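Local coordinates for protein 2-dehydropantoate 2-reductase (Enterococcus faecium, PDB 3WFI) that interconverts D-mandelate and its 2-keto acid with NAD(H) as coenzyme, as a dehydrogenase of the ketopantoate reductase family, at residues W32-Q38 against L133-G137; L83-Q88 against I112-F116; Y123-T127 against I180-I184; Y185-C189 against F225-A229. All coordinates share one frame; numbering follows the deposited sequence.

Contact 1 of 4, residues W32-Q38 against L133-G137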
loop_
_atom_site.group_PDB
_atom_site.type_symbol
_atom_site.label_atom_id
_atom_site.label_comp_id
_atom_site.label_asym_id
_atom_site.label_seq_id
_atom_site.Cartn_x
_atom_site.Cartn_y
_atom_site.Cartn_z
ATOM N N TRP B 32 33.669 12.024 8.458
ATOM C CA TRP B 32 34.350 11.057 9.316
ATOM C C TRP B 32 35.595 11.703 9.943
ATOM O O TRP B 32 36.632 11.835 9.296
ATOM C CB TRP B 32 34.692 9.782 8.523
ATOM C CG TRP B 32 35.382 8.707 9.310
ATOM C CD1 TRP B 32 35.401 8.566 10.672
ATOM C CD2 TRP B 32 36.139 7.599 8.782
ATOM N NE1 TRP B 32 36.141 7.459 11.021
ATOM C CE2 TRP B 32 36.605 6.849 9.884
ATOM C CE3 TRP B 32 36.478 7.178 7.486
ATOM C CZ2 TRP B 32 37.386 5.696 9.730
ATOM C CZ3 TRP B 32 37.263 6.036 7.336
ATOM C CH2 TRP B 32 37.701 5.306 8.454
ATOM N N ALA B 33 35.478 12.078 11.217
ATOM C CA ALA B 33 36.505 12.850 11.930
ATOM C C ALA B 33 37.898 12.233 11.896
ATOM O O ALA B 33 38.882 12.947 11.725
ATOM C CB ALA B 33 36.083 13.086 13.376
ATOM N N GLU B 34 37.987 10.918 12.063
ATOM C CA GLU B 34 39.286 10.236 12.064
ATOM C C GLU B 34 39.910 10.263 10.666
ATOM O O GLU B 34 41.135 10.302 10.522
ATOM C CB GLU B 34 39.145 8.780 12.499
ATOM C CG GLU B 34 38.390 8.512 13.795
ATOM C CD GLU B 34 38.129 7.025 14.000
ATOM O OE1 GLU B 34 38.900 6.198 13.442
ATOM O OE2 GLU B 34 37.152 6.684 14.710
ATOM N N HIS B 35 39.048 10.198 9.650
ATOM C CA HIS B 35 39.453 10.285 8.236
ATOM C C HIS B 35 40.055 11.653 7.943
ATOM O O HIS B 35 41.136 11.758 7.376
ATOM C CB HIS B 35 38.226 10.071 7.346
ATOM C CG HIS B 35 38.538 9.824 5.899
ATOM N ND1 HIS B 35 39.537 8.974 5.484
ATOM C CD2 HIS B 35 37.945 10.280 4.773
ATOM C CE1 HIS B 35 39.563 8.932 4.163
ATOM N NE2 HIS B 35 38.605 9.716 3.708
ATOM N N VAL B 36 39.334 12.691 8.366
ATOM C CA VAL B 36 39.752 14.072 8.172
ATOM C C VAL B 36 41.093 14.327 8.869
ATOM O O VAL B 36 42.016 14.878 8.268
ATOM C CB VAL B 36 38.673 15.057 8.682
ATOM C CG1 VAL B 36 39.178 16.497 8.650
ATOM C CG2 VAL B 36 37.397 14.930 7.855
ATOM N N GLN B 37 41.193 13.916 10.130
ATOM C CA GLN B 37 42.388 14.159 10.936
ATOM C C GLN B 37 43.611 13.426 10.381
ATOM O O GLN B 37 44.710 13.983 10.344
ATOM C CB GLN B 37 42.127 13.745 12.394
ATOM C CG GLN B 37 43.220 14.136 13.371
ATOM C CD GLN B 37 43.400 15.630 13.461
ATOM O OE1 GLN B 37 42.454 16.364 13.746
ATOM N NE2 GLN B 37 44.614 16.092 13.208
ATOM N N GLN B 38 43.425 12.182 9.945
ATOM C CA GLN B 38 44.541 11.405 9.380
ATOM C C GLN B 38 45.092 12.068 8.122
ATOM O O GLN B 38 46.303 12.211 7.977
ATOM C CB GLN B 38 44.161 9.934 9.128
ATOM C CG GLN B 38 44.344 9.054 10.353
ATOM C CD GLN B 38 45.727 9.140 10.941
ATOM O OE1 GLN B 38 46.713 8.788 10.286
ATOM N NE2 GLN B 38 45.813 9.579 12.187
ATOM N N LEU B 133 38.448 1.815 0.506
ATOM C CA LEU B 133 38.884 2.533 1.701
ATOM C C LEU B 133 39.423 1.542 2.744
ATOM O O LEU B 133 38.656 0.856 3.411
ATOM C CB LEU B 133 37.722 3.352 2.267
ATOM C CG LEU B 133 38.007 4.436 3.312
ATOM C CD1 LEU B 133 39.118 5.371 2.867
ATOM C CD2 LEU B 133 36.739 5.227 3.600
ATOM N N GLU B 134 40.748 1.476 2.873
ATOM C CA GLU B 134 41.409 0.521 3.771
ATOM C C GLU B 134 41.301 0.957 5.224
ATOM O O GLU B 134 41.075 0.136 6.118
ATOM C CB GLU B 134 42.889 0.370 3.398
ATOM C CG GLU B 134 43.132 -0.143 1.983
ATOM C CD GLU B 134 42.988 -1.652 1.871
ATOM O OE1 GLU B 134 43.854 -2.364 2.423
ATOM O OE2 GLU B 134 42.022 -2.126 1.233
ATOM N N GLY B 135 41.486 2.252 5.457
ATOM C CA GLY B 135 41.382 2.824 6.794
ATOM C C GLY B 135 41.319 4.333 6.700
ATOM O O GLY B 135 41.280 4.873 5.597
ATOM N N PRO B 136 41.294 5.027 7.851
ATOM C CA PRO B 136 41.305 6.488 7.818
ATOM C C PRO B 136 42.516 7.022 7.055
ATOM O O PRO B 136 43.651 6.760 7.438
ATOM C CB PRO B 136 41.362 6.893 9.303
ATOM C CG PRO B 136 41.586 5.641 10.087
ATOM C CD PRO B 136 41.150 4.498 9.219
ATOM N N GLY B 137 42.265 7.704 5.943
ATOM C CA GLY B 137 43.310 8.353 5.158
ATOM C C GLY B 137 44.080 7.371 4.304
ATOM O O GLY B 137 45.162 7.688 3.821
#
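His35 and Pro136 mark the closest backbone approach, their CA atoms 4.2 Å apart, where the first turn of helix 33-42 runs up against the end of strand 132-135. Trp32 sits at the N-cap position of that helix. Across from it the strand carries a classic beta bulge at Glu134 and Gly135, then turns at Pro136 into Gly137, whose positive phi (78°) suits a glycine. One hydrogen bond crosses between the segments: Gly137 N gives its hydrogen to His35 ND1 over 3.0 Å. The N-H lies close to the imidazole plane (14° out), although the bond is somewhat bent. With CG swung anti to the backbone N, the His35 ring lies across toward the turn, and its CE1 rests 3.8 Å from Leu133 CD1. Because NE2 is also hydrogen-bonded, to Ala8 O, both ring nitrogens are held, which fixes the rotation of the ring and fits a proton on NE2. Pro136 is flanked by the N-cap Trp32 and the helix residue Gln38: its CD lies 3.6 Å from Trp32 CH2, at the far end of the indole, and its CB 3.8 Å from Gln38 CG, the two side chains alongside each other. At the indole edge Trp32 CZ3 meets Leu133 CD2 at 3.9 Å. Trp32 N also bonds Asp30 OD2, and Asp30 and Ala10 are NAD(+)-binding residues. Leu133 touches Ala10, so the contact borders the coenzyme site of the Rossmann domain. His35 touches Asp30 of strand 25-30 and Ser13 of helix 10-21, while Leu133 meets Val139 of strand 138-140 in the small sheet.

Contact 2 of 4, residues L83-Q88 against I112-F116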
loop_
_atom_site.group_PDB
_atom_site.type_symbol
_atom_site.label_atom_id
_atom_site.label_comp_id
_atom_site.label_asym_id
_atom_site.label_seq_id
_atom_site.Cartn_x
_atom_site.Cartn_y
_atom_site.Cartn_z
ATOM N N LEU B 83 22.620 14.084 1.701
ATOM C CA LEU B 83 22.917 15.085 0.662
ATOM C C LEU B 83 22.505 16.505 1.039
ATOM O O LEU B 83 23.266 17.447 0.843
ATOM C CB LEU B 83 22.244 14.714 -0.675
ATOM C CG LEU B 83 22.393 15.742 -1.817
ATOM C CD1 LEU B 83 23.853 15.940 -2.206
ATOM C CD2 LEU B 83 21.569 15.334 -3.032
ATOM N N GLU B 84 21.286 16.672 1.549
ATOM C CA GLU B 84 20.801 18.013 1.834
ATOM C C GLU B 84 21.611 18.638 2.957
ATOM O O GLU B 84 21.957 19.813 2.892
ATOM C CB GLU B 84 19.305 18.016 2.150
ATOM C CG GLU B 84 18.775 19.409 2.452
ATOM C CD GLU B 84 17.311 19.552 2.126
ATOM O OE1 GLU B 84 16.907 20.640 1.662
ATOM O OE2 GLU B 84 16.574 18.563 2.319
ATOM N N LYS B 85 21.937 17.844 3.968
ATOM C CA LYS B 85 22.794 18.294 5.058
ATOM C C LYS B 85 24.213 18.686 4.580
ATOM O O LYS B 85 24.738 19.722 4.992
ATOM C CB LYS B 85 22.857 17.204 6.134
ATOM C CG LYS B 85 23.758 17.516 7.311
ATOM C CD LYS B 85 23.391 18.848 7.905
ATOM C CE LYS B 85 24.102 19.105 9.212
ATOM N NZ LYS B 85 23.456 20.248 9.909
ATOM N N MET B 86 24.822 17.859 3.728
ATOM C CA MET B 86 26.121 18.175 3.132
ATOM C C MET B 86 26.054 19.534 2.423
ATOM O O MET B 86 26.872 20.425 2.676
ATOM C CB MET B 86 26.558 17.076 2.156
ATOM C CG MET B 86 27.812 17.384 1.336
ATOM S SD MET B 86 29.305 17.604 2.334
ATOM C CE MET B 86 29.780 15.893 2.577
ATOM N N LEU B 87 25.063 19.708 1.565
ATOM C CA LEU B 87 24.900 20.971 0.836
ATOM C C LEU B 87 24.715 22.149 1.774
ATOM O O LEU B 87 25.341 23.189 1.574
ATOM C CB LEU B 87 23.730 20.888 -0.148
ATOM C CG LEU B 87 24.016 19.962 -1.338
ATOM C CD1 LEU B 87 22.741 19.700 -2.127
ATOM C CD2 LEU B 87 25.094 20.542 -2.229
ATOM N N GLN B 88 23.872 21.982 2.796
ATOM C CA GLN B 88 23.667 23.014 3.807
ATOM C C GLN B 88 24.993 23.385 4.451
ATOM O O GLN B 88 25.306 24.554 4.595
ATOM C CB GLN B 88 22.677 22.548 4.900
ATOM C CG GLN B 88 21.207 22.630 4.490
ATOM C CD GLN B 88 20.258 21.928 5.471
ATOM O OE1 GLN B 88 20.685 21.335 6.465
ATOM N NE2 GLN B 88 18.964 21.976 5.171
ATOM N N ILE B 112 16.875 18.712 -4.542
ATOM C CA ILE B 112 17.636 19.175 -3.369
ATOM C C ILE B 112 18.749 20.126 -3.824
ATOM O O ILE B 112 18.861 21.243 -3.326
ATOM C CB ILE B 112 18.235 17.983 -2.596
ATOM C CG1 ILE B 112 17.117 17.110 -2.008
ATOM C CG2 ILE B 112 19.140 18.463 -1.482
ATOM C CD1 ILE B 112 17.542 15.696 -1.657
ATOM N N ILE B 113 19.535 19.699 -4.811
ATOM C CA ILE B 113 20.669 20.491 -5.303
ATOM C C ILE B 113 20.206 21.866 -5.826
ATOM O O ILE B 113 20.854 22.894 -5.567
ATOM C CB ILE B 113 21.456 19.731 -6.397
ATOM C CG1 ILE B 113 22.025 18.415 -5.832
ATOM C CG2 ILE B 113 22.593 20.591 -6.934
ATOM C CD1 ILE B 113 22.465 17.424 -6.875
ATOM N N GLU B 114 19.067 21.887 -6.521
ATOM C CA GLU B 114 18.487 23.137 -7.050
ATOM C C GLU B 114 18.257 24.231 -6.004
ATOM O O GLU B 114 18.219 25.419 -6.334
ATOM C CB GLU B 114 17.165 22.859 -7.776
ATOM C CG GLU B 114 16.651 24.048 -8.575
ATOM C CD GLU B 114 15.350 23.756 -9.293
ATOM O OE1 GLU B 114 14.495 23.062 -8.709
ATOM O OE2 GLU B 114 15.192 24.225 -10.442
ATOM N N LYS B 115 18.091 23.843 -4.747
ATOM C CA LYS B 115 17.948 24.822 -3.666
ATOM C C LYS B 115 19.211 25.665 -3.491
ATOM O O LYS B 115 19.151 26.758 -2.911
ATOM C CB LYS B 115 17.585 24.121 -2.347
ATOM C CG LYS B 115 16.185 23.515 -2.358
ATOM C CD LYS B 115 15.932 22.484 -1.259
ATOM C CE LYS B 115 14.571 21.803 -1.410
ATOM N NZ LYS B 115 14.374 20.700 -0.422
ATOM N N PHE B 116 20.339 25.166 -4.011
ATOM C CA PHE B 116 21.670 25.761 -3.779
ATOM C C PHE B 116 22.346 26.298 -5.030
ATOM O O PHE B 116 23.137 27.229 -4.944
ATOM C CB PHE B 116 22.584 24.719 -3.116
ATOM C CG PHE B 116 22.056 24.216 -1.806
ATOM C CD1 PHE B 116 22.432 24.811 -0.617
ATOM C CD2 PHE B 116 21.164 23.156 -1.764
ATOM C CE1 PHE B 116 21.942 24.346 0.601
ATOM C CE2 PHE B 116 20.669 22.684 -0.554
ATOM C CZ PHE B 116 21.055 23.288 0.630
#
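Leu87 and Phe116 make the tight centre of this contact. The CB of Leu87 stands 3.6 Å from the centroid of the Phe116 ring and 13° off its normal, a CH-pi contact over the middle of one face. Leu87 CD1 drops between the two isoleucines, 3.9 Å from Ile112 CG2 and 4.0 Å from Ile113 CG1. Ile112 CG2 is shared, since it also presses on Glu84 CB at 3.7 Å. Leu83 closes the buried end more loosely, with CD2 4.2 Å from Ile113 CG1.

The solvent side is sparser. Glu84, its chain extended from a CG anti to the backbone N (chi1 -180°), reaches Lys115, and NZ meets OE1 at 3.3 Å in a salt bridge. The ammonium comes to the syn side of the carboxylate, 26° out of its plane. Gln88 touches the ring with its backbone N, 3.8 Å from Phe116 CE1, and with CG, 3.9 Å from Phe116 CZ.

Lys115 and Phe116 come from the turn that follows helix 109-113, which lies between strands 98-102 and 122-127 of the Rossmann sheet; helix 80-90 links strands 71-76 and 98-102. Leu83 and Ile113 both touch Leu76 of strand 71-76.

Contact 3 of 4, residues Y123-T127 against I180-I184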
loop_
_atom_site.group_PDB
_atom_site.type_symbol
_atom_site.label_atom_id
_atom_site.label_comp_id
_atom_site.label_asym_id
_atom_site.label_seq_id
_atom_site.Cartn_x
_atom_site.Cartn_y
_atom_site.Cartn_z
ATOM N N TYR B 123 24.852 18.904 -13.172
ATOM C CA TYR B 123 25.203 17.829 -14.080
ATOM C C TYR B 123 25.054 16.504 -13.332
ATOM O O TYR B 123 25.284 16.430 -12.126
ATOM C CB TYR B 123 26.629 18.004 -14.622
ATOM C CG TYR B 123 26.842 19.321 -15.342
ATOM C CD1 TYR B 123 26.721 19.407 -16.723
ATOM C CD2 TYR B 123 27.124 20.486 -14.630
ATOM C CE1 TYR B 123 26.887 20.608 -17.379
ATOM C CE2 TYR B 123 27.293 21.700 -15.270
ATOM C CZ TYR B 123 27.183 21.750 -16.649
ATOM O OH TYR B 123 27.331 22.938 -17.294
ATOM N N ILE B 124 24.625 15.475 -14.050
ATOM C CA ILE B 124 24.398 14.157 -13.458
ATOM C C ILE B 124 25.279 13.157 -14.173
ATOM O O ILE B 124 25.474 13.260 -15.386
ATOM C CB ILE B 124 22.928 13.729 -13.575
ATOM C CG1 ILE B 124 22.393 13.938 -14.999
ATOM C CG2 ILE B 124 22.085 14.515 -12.590
ATOM C CD1 ILE B 124 21.094 13.210 -15.270
ATOM N N GLY B 125 25.820 12.197 -13.429
ATOM C CA GLY B 125 26.683 11.203 -14.035
ATOM C C GLY B 125 26.776 9.864 -13.325
ATOM O O GLY B 125 26.253 9.674 -12.228
ATOM N N ASN B 126 27.431 8.932 -13.999
ATOM C CA ASN B 126 27.721 7.608 -13.461
ATOM C C ASN B 126 29.208 7.427 -13.511
ATOM O O ASN B 126 29.846 7.879 -14.459
ATOM C CB ASN B 126 27.055 6.507 -14.309
ATOM C CG ASN B 126 25.541 6.547 -14.244
ATOM O OD1 ASN B 126 24.855 6.156 -15.185
ATOM N ND2 ASN B 126 25.008 7.022 -13.128
ATOM N N THR B 127 29.769 6.767 -12.506
ATOM C CA THR B 127 31.184 6.417 -12.531
ATOM C C THR B 127 31.335 4.893 -12.506
ATOM O O THR B 127 30.637 4.212 -11.760
ATOM C CB THR B 127 31.987 7.060 -11.379
ATOM O OG1 THR B 127 33.317 6.514 -11.373
ATOM C CG2 THR B 127 31.333 6.805 -10.021
ATOM N N ILE B 180 21.887 9.640 -19.900
ATOM C CA ILE B 180 22.096 9.454 -18.452
ATOM C C ILE B 180 20.783 9.667 -17.695
ATOM O O ILE B 180 20.447 8.906 -16.796
ATOM C CB ILE B 180 23.122 10.459 -17.863
ATOM C CG1 ILE B 180 24.489 10.305 -18.509
ATOM C CG2 ILE B 180 23.255 10.289 -16.354
ATOM C CD1 ILE B 180 25.061 8.906 -18.438
ATOM N N HIS B 181 20.061 10.720 -18.053
ATOM C CA HIS B 181 18.874 11.131 -17.307
ATOM C C HIS B 181 17.809 10.037 -17.461
ATOM O O HIS B 181 17.176 9.611 -16.490
ATOM C CB HIS B 181 18.362 12.459 -17.855
ATOM C CG HIS B 181 17.469 13.210 -16.921
ATOM N ND1 HIS B 181 17.011 12.696 -15.725
ATOM C CD2 HIS B 181 16.932 14.447 -17.030
ATOM C CE1 HIS B 181 16.242 13.593 -15.134
ATOM N NE2 HIS B 181 16.169 14.660 -15.911
ATOM N N TYR B 182 17.640 9.577 -18.698
ATOM C CA TYR B 182 16.720 8.498 -19.014
ATOM C C TYR B 182 17.077 7.252 -18.238
ATOM O O TYR B 182 16.201 6.644 -17.631
ATOM C CB TYR B 182 16.756 8.180 -20.505
ATOM C CG TYR B 182 15.749 7.124 -20.955
ATOM C CD1 TYR B 182 14.575 7.482 -21.595
ATOM C CD2 TYR B 182 15.995 5.765 -20.749
ATOM C CE1 TYR B 182 13.677 6.525 -22.031
ATOM C CE2 TYR B 182 15.098 4.789 -21.167
ATOM C CZ TYR B 182 13.935 5.178 -21.810
ATOM O OH TYR B 182 13.032 4.222 -22.212
ATOM N N SER B 183 18.361 6.878 -18.241
ATOM C CA SER B 183 18.774 5.616 -17.640
ATOM C C SER B 183 18.646 5.671 -16.119
ATOM O O SER B 183 18.353 4.655 -15.480
ATOM C CB SER B 183 20.192 5.197 -18.081
ATOM O OG SER B 183 21.129 5.457 -17.065
ATOM N N ILE B 184 18.815 6.864 -15.547
ATOM C CA ILE B 184 18.620 7.078 -14.117
ATOM C C ILE B 184 17.116 6.912 -13.754
ATOM O O ILE B 184 16.774 6.334 -12.715
ATOM C CB ILE B 184 19.115 8.489 -13.654
ATOM C CG1 ILE B 184 20.624 8.725 -13.805
ATOM C CG2 ILE B 184 18.688 8.794 -12.215
ATOM C CD1 ILE B 184 21.502 7.601 -14.291
#
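Ile124 of strand 122-127 and Ile180, at the start of helix 180-191, reach past one another, each side chain heading toward the other's backbone. The two segments run 69° apart, with axes 8.8 Å from each other at their closest. Ile124 is the side chain to trace. From CB, CG1 takes the crowded position between the backbone N and the carbonyl carbon (chi1 48°), which aims it at the helix, and it lies 4.0 Å from Ile180 CG2. Its tip, CD1, goes on past that methyl, 3.8 Å from the same CG2, and stops against the helix backbone, 3.7 Å from His181 CA and 3.8 Å from His181 CB. Two residues along the strand, the carboxamide of Asn126 meets Ile184 CD1 end-on, the methyl near the amide plane and almost evenly between ND2 (3.7 Å) and OD1 (3.8 Å).

Asn126 ND2 finds its polar partners on its own side: a weak bond to Gly125 O and another weak one to Asn105 OD1. Helix 180-191 is also tied in by His181 N, bonded to Gln150 OE1 of strand 147-151. The junction between the Rossmann sheet and the C-terminal helical domain is thus largely apolar here: with no hydrogen bond crossing between the two segments, its fit rests on the shapes of the isoleucine methyls, while the amide beside it reaches, by a weak bond, Asn105, a residue that binds NAD(+).

Contact 4 of 4, residues Y185-C189 against F225-A229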
loop_
_atom_site.group_PDB
_atom_site.type_symbol
_atom_site.label_atom_id
_atom_site.label_comp_id
_atom_site.label_asym_id
_atom_site.label_seq_id
_atom_site.Cartn_x
_atom_site.Cartn_y
_atom_site.Cartn_z
ATOM N N TYR B 185 16.221 7.428 -14.597
ATOM C CA TYR B 185 14.774 7.226 -14.377
ATOM C C TYR B 185 14.396 5.760 -14.511
ATOM O O TYR B 185 13.653 5.246 -13.695
ATOM C CB TYR B 185 13.925 8.097 -15.305
ATOM C CG TYR B 185 13.324 9.333 -14.639
ATOM C CD1 TYR B 185 13.806 10.607 -14.917
ATOM C CD2 TYR B 185 12.229 9.222 -13.762
ATOM C CE1 TYR B 185 13.231 11.735 -14.315
ATOM C CE2 TYR B 185 11.651 10.335 -13.157
ATOM C CZ TYR B 185 12.139 11.586 -13.433
ATOM O OH TYR B 185 11.519 12.647 -12.802
ATOM N N ARG B 186 14.957 5.081 -15.508
ATOM C CA ARG B 186 14.685 3.654 -15.723
ATOM C C ARG B 186 15.140 2.815 -14.536
ATOM O O ARG B 186 14.411 1.945 -14.053
ATOM C CB ARG B 186 15.393 3.181 -17.002
ATOM C CG ARG B 186 15.233 1.704 -17.343
ATOM C CD ARG B 186 15.617 1.516 -18.808
ATOM N NE ARG B 186 15.656 0.134 -19.274
ATOM C CZ ARG B 186 16.674 -0.702 -19.101
ATOM N NH1 ARG B 186 17.742 -0.345 -18.389
ATOM N NH2 ARG B 186 16.608 -1.926 -19.621
ATOM N N LYS B 187 16.352 3.073 -14.055
ATOM C CA LYS B 187 16.825 2.420 -12.847
ATOM C C LYS B 187 15.927 2.741 -11.630
ATOM O O LYS B 187 15.677 1.880 -10.790
ATOM C CB LYS B 187 18.277 2.818 -12.569
ATOM C CG LYS B 187 18.847 2.309 -11.248
ATOM C CD LYS B 187 18.743 0.794 -11.128
ATOM C CE LYS B 187 19.432 0.283 -9.866
ATOM N NZ LYS B 187 18.865 -1.029 -9.428
ATOM N N ALA B 188 15.489 3.987 -11.499
ATOM C CA ALA B 188 14.666 4.365 -10.336
ATOM C C ALA B 188 13.323 3.649 -10.335
ATOM O O ALA B 188 12.768 3.373 -9.257
ATOM C CB ALA B 188 14.468 5.877 -10.268
ATOM N N CYS B 189 12.808 3.342 -11.532
ATOM C CA CYS B 189 11.587 2.548 -11.654
ATOM C C CYS B 189 11.791 1.153 -11.034
ATOM O O CYS B 189 10.944 0.666 -10.286
ATOM C CB CYS B 189 11.135 2.442 -13.122
ATOM S SG CYS B 189 10.445 3.977 -13.810
ATOM N N PHE B 225 5.982 7.225 -12.357
ATOM C CA PHE B 225 7.351 7.678 -12.676
ATOM C C PHE B 225 7.411 8.343 -14.062
ATOM O O PHE B 225 8.009 9.411 -14.235
ATOM C CB PHE B 225 8.338 6.493 -12.640
ATOM C CG PHE B 225 8.879 6.166 -11.268
ATOM C CD1 PHE B 225 8.073 5.600 -10.290
ATOM C CD2 PHE B 225 10.235 6.390 -10.966
ATOM C CE1 PHE B 225 8.586 5.272 -9.038
ATOM C CE2 PHE B 225 10.751 6.068 -9.719
ATOM C CZ PHE B 225 9.925 5.498 -8.759
ATOM N N ALA B 226 6.779 7.701 -15.045
ATOM C CA ALA B 226 6.812 8.170 -16.439
ATOM C C ALA B 226 6.064 9.489 -16.664
ATOM O O ALA B 226 6.506 10.324 -17.451
ATOM C CB ALA B 226 6.267 7.099 -17.351
ATOM N N LYS B 227 4.929 9.663 -15.986
ATOM C CA LYS B 227 4.164 10.912 -16.065
ATOM C C LYS B 227 4.968 12.087 -15.528
ATOM O O LYS B 227 4.989 13.165 -16.122
ATOM C CB LYS B 227 2.839 10.804 -15.301
ATOM C CG LYS B 227 1.695 10.253 -16.107
ATOM C CD LYS B 227 0.370 10.290 -15.343
ATOM C CE LYS B 227 -0.743 9.598 -16.144
ATOM N NZ LYS B 227 -0.547 8.125 -16.338
ATOM N N VAL B 228 5.643 11.861 -14.410
ATOM C CA VAL B 228 6.494 12.859 -13.807
ATOM C C VAL B 228 7.740 13.127 -14.683
ATOM O O VAL B 228 8.113 14.293 -14.904
ATOM C CB VAL B 228 6.845 12.419 -12.364
ATOM C CG1 VAL B 228 8.089 13.086 -11.846
ATOM C CG2 VAL B 228 5.648 12.690 -11.453
ATOM N N ALA B 229 8.345 12.070 -15.211
ATOM C CA ALA B 229 9.508 12.188 -16.120
ATOM C C ALA B 229 9.169 12.965 -17.398
ATOM O O ALA B 229 9.970 13.775 -17.871
ATOM C CB ALA B 229 10.057 10.814 -16.462
#
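An antiparallel helix pair in the C-terminal helical domain brings Tyr185 of helix 180-191 over Ala229 of helix 214-231. The short segments run 156° apart in direction, and their axes keep 10.9 Å between them, a spacing into which two aromatic rings reach, one from each helix. The first is Tyr185. Ala229 CB sits 3.6 Å from its ring centroid and 8° off the normal, so the methyl lies over the middle of one face, a CH-pi contact, with the bond from Ala229 CA to CB running nearly along the ring. Beyond it the phenol meets the Val228 side chain at about a right angle, OH 3.6 Å from Val228 CG1. The hydroxyl is satisfied by Glu232 OE1, just past the end of helix 214-231, so this ring is held at its polar end as well as over its face.

The second ring is Phe225, which slots in against Ala188 and Cys189. Its CG is anti to the carbonyl carbon (chi1 -85°), and the ring reaches the backbone of the opposing helix, CE2 lying 3.4 Å from Ala188 O and 3.8 Å from Ala188 CB. Cys189 CA stands over one face, offset toward the rim. All six touching residues are buried, and the pair is covered by Ile281 of helix 278-288, which touches both Tyr185 and Phe225, and by Val241 of helix 238-246 against Cys189. The sulfur of Cys189 makes an oblique sulfur-aromatic contact, SG 4.4 Å from the Phe225 ring centroid, while lying 3.5 Å from Phe225 CB.

From the N terminus, contact 1 opens first at 32-38, and its loop does not close until 133-137. Contact 2, joining 83-88 to 112-116, opens and closes within that span, so the Rossmann part holds one loop inside another. Contact 3 opens at 123-127, before contact 1 has closed, and ends at 180-184; these two cross. Of the four, contact 3 is the one that joins the family's N-terminal and C-terminal regions. Contact 4 starts at the next residue, 185, on the same helix, and closes at 225-229 in series, entirely within the helical domain. Contacts 1 and 4 lie about 37 Å apart, centre to centre, on opposite sides of the chain's centre.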